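Local structure of SusD homolog (Bacteroides thetaiotaomicron, 3SGH) at residues Q274-A279 with Y298-K303. The protein probably binds glycans at the cell surface, as a SusD-like outer-membrane lipoprotein that would serve in carbohydrate uptake. Numbering follows the deposited sequence.
Sequences QTQTAA and YANYSK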
loop_
_atom_site.group_PDB
_atom_site.type_symbol
_atom_site.label_atom_id
_atom_site.label_comp_id
_atom_site.label_asym_id
_atom_site.label_seq_id
_atom_site.Cartn_x
_atom_site.Cartn_y
_atom_site.Cartn_z
ATOM N N GLN A 274 24.712 2.659 -3.012
ATOM C CA GLN A 274 25.097 2.161 -4.333
ATOM C C GLN A 274 26.552 1.772 -4.324
ATOM O O GLN A 274 27.354 2.380 -3.621
ATOM C CB GLN A 274 24.798 3.178 -5.429
ATOM C CG GLN A 274 25.608 4.452 -5.386
ATOM C CD GLN A 274 26.968 4.341 -6.058
ATOM O OE1 GLN A 274 27.206 3.474 -6.942
ATOM N NE2 GLN A 274 27.860 5.265 -5.692
ATOM N N THR A 275 26.891 0.732 -5.085
ATOM C CA THR A 275 28.273 0.269 -5.161
ATOM C C THR A 275 28.785 0.244 -6.616
ATOM O O THR A 275 29.848 -0.347 -6.911
ATOM C CB THR A 275 28.424 -1.130 -4.553
ATOM O OG1 THR A 275 27.574 -2.039 -5.284
ATOM C CG2 THR A 275 28.080 -1.101 -3.036
ATOM N N GLN A 276 28.040 0.877 -7.511
ATOM C CA GLN A 276 28.446 0.956 -8.925
ATOM C C GLN A 276 29.722 1.780 -9.081
ATOM O O GLN A 276 30.594 1.435 -9.902
ATOM C CB GLN A 276 27.320 1.567 -9.762
ATOM C CG GLN A 276 27.619 1.628 -11.258
ATOM C CD GLN A 276 27.904 0.245 -11.874
ATOM O OE1 GLN A 276 27.277 -0.776 -11.511
ATOM N NE2 GLN A 276 28.850 0.209 -12.829
ATOM N N THR A 277 29.815 2.869 -8.321
ATOM C CA THR A 277 30.972 3.741 -8.334
ATOM C C THR A 277 31.545 3.872 -6.941
ATOM O O THR A 277 30.924 3.414 -5.981
ATOM C CB THR A 277 30.602 5.169 -8.839
ATOM O OG1 THR A 277 29.971 5.915 -7.786
ATOM C CG2 THR A 277 29.683 5.116 -10.044
ATOM N N ALA A 278 32.681 4.562 -6.825
ATOM C CA ALA A 278 33.357 4.785 -5.542
ATOM C C ALA A 278 32.697 5.845 -4.660
ATOM O O ALA A 278 33.137 6.041 -3.511
ATOM C CB ALA A 278 34.869 5.142 -5.767
ATOM N N ALA A 279 31.682 6.556 -5.165
ATOM C CA ALA A 279 31.090 7.708 -4.428
ATOM C C ALA A 279 30.311 7.312 -3.198
ATOM O O ALA A 279 30.144 8.110 -2.290
ATOM C CB ALA A 279 30.199 8.554 -5.342
ATOM N N TYR A 298 21.266 -2.138 -13.426
ATOM C CA TYR A 298 20.889 -1.560 -12.156
ATOM C C TYR A 298 21.290 -2.408 -10.949
ATOM O O TYR A 298 20.933 -2.117 -9.806
ATOM C CB TYR A 298 19.401 -1.240 -12.179
ATOM C CG TYR A 298 19.072 -0.059 -13.102
ATOM C CD1 TYR A 298 19.634 1.216 -12.869
ATOM C CD2 TYR A 298 18.219 -0.205 -14.173
ATOM C CE1 TYR A 298 19.333 2.302 -13.711
ATOM C CE2 TYR A 298 17.910 0.891 -15.030
ATOM C CZ TYR A 298 18.475 2.142 -14.769
ATOM O OH TYR A 298 18.124 3.232 -15.588
ATOM N N ALA A 299 22.089 -3.438 -11.182
ATOM C CA ALA A 299 22.414 -4.394 -10.129
ATOM C C ALA A 299 23.060 -3.734 -8.904
ATOM O O ALA A 299 22.822 -4.160 -7.779
ATOM C CB ALA A 299 23.320 -5.560 -10.691
ATOM N N ASN A 300 23.886 -2.714 -9.116
ATOM C CA ASN A 300 24.627 -2.071 -8.031
ATOM C C ASN A 300 24.104 -0.699 -7.572
ATOM O O ASN A 300 24.796 0.007 -6.838
ATOM C CB ASN A 300 26.107 -1.981 -8.421
ATOM C CG ASN A 300 26.673 -3.319 -8.799
ATOM O OD1 ASN A 300 26.436 -4.299 -8.111
ATOM N ND2 ASN A 300 27.406 -3.377 -9.900
ATOM N N TYR A 301 22.886 -0.348 -7.981
ATOM C CA TYR A 301 22.193 0.762 -7.411
ATOM C C TYR A 301 21.677 0.381 -6.006
ATOM O O TYR A 301 21.751 -0.784 -5.622
ATOM C CB TYR A 301 21.048 1.222 -8.340
ATOM C CG TYR A 301 21.498 2.016 -9.571
ATOM C CD1 TYR A 301 22.464 1.496 -10.466
ATOM C CD2 TYR A 301 20.895 3.261 -9.900
ATOM C CE1 TYR A 301 22.867 2.195 -11.602
ATOM C CE2 TYR A 301 21.276 3.939 -11.051
ATOM C CZ TYR A 301 22.266 3.406 -11.887
ATOM O OH TYR A 301 22.661 4.057 -13.010
ATOM N N SER A 302 21.160 1.349 -5.252
ATOM C CA SER A 302 20.650 1.063 -3.915
ATOM C C SER A 302 19.575 -0.031 -3.892
ATOM O O SER A 302 18.600 0.018 -4.671
ATOM C CB SER A 302 20.097 2.306 -3.264
ATOM O OG SER A 302 21.146 3.198 -2.954
ATOM N N LYS A 303 19.760 -0.971 -2.972
ATOM C CA LYS A 303 18.822 -2.042 -2.744
ATOM C C LYS A 303 17.904 -1.707 -1.586
ATOM O O LYS A 303 18.184 -0.822 -0.768
ATOM C CB LYS A 303 19.554 -3.333 -2.431
ATOM C CG LYS A 303 20.551 -3.767 -3.501
ATOM C CD LYS A 303 21.305 -5.052 -3.175
ATOM C CE LYS A 303 22.469 -4.775 -2.194
ATOM N NZ LYS A 303 23.351 -5.972 -1.797
HETATM O O HOH W 1 24.617 -1.116 -11.354
#
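Thr275 and Asn300 join two loop segments of the SusD-like fold through a backbone bond, Thr275 N to Asn300 O at 2.8 Å, with the type I beta turn Tyr298-Tyr301 presenting the acceptor. The same carbonyl oxygen takes a weak second bond from Gln276 N and a CA-H...O contact from Gln274 CA, 3.3 Å away. Beyond the backbone bonds, the side chains of Gln276 and Asn300 cross at about a right angle. Asn300 ND2 donates to Gln276 OE1 at 3.1 Å; the acceptor lies close to the Asn300 amide plane, whereas the donor is tilted 33° from the Gln276 carbonyl plane. A water bridges the same pair, giving a hydrogen to Gln276 OE1 and accepting from Asn300 N, so OE1 is gripped twice. With CG anti to the backbone N (chi1 -177°) and a bend at chi2, the Gln276 chain carries its amide to the Asn300 side chain. On the other flank of Asn300, Thr275 OG1 lies against its CB at 3.5 Å. Gln274 turns its amide back over its own segment: OE1 receives Thr277 N in the carbonyl plane, on a lone pair, and Gln276 N more weakly, while NE2 donates to Thr277 OG1 and to the Gly280 carbonyl. Thr277 OG1 in turn accepts from Ala279 N, forming an ST turn. Both segments belong to the long connection from helix 267-270 to strand 314-317, far from the centre of the chain. OG of the buried Ser302 bonds to Thr272 O and Val283 N of the same connection, and Tyr301 OH reaches Asp376 OD1, much later in the chain. Within the turn, Tyr298 CD1 sits 3.4 Å above the plane of the Tyr301 ring, over its centre.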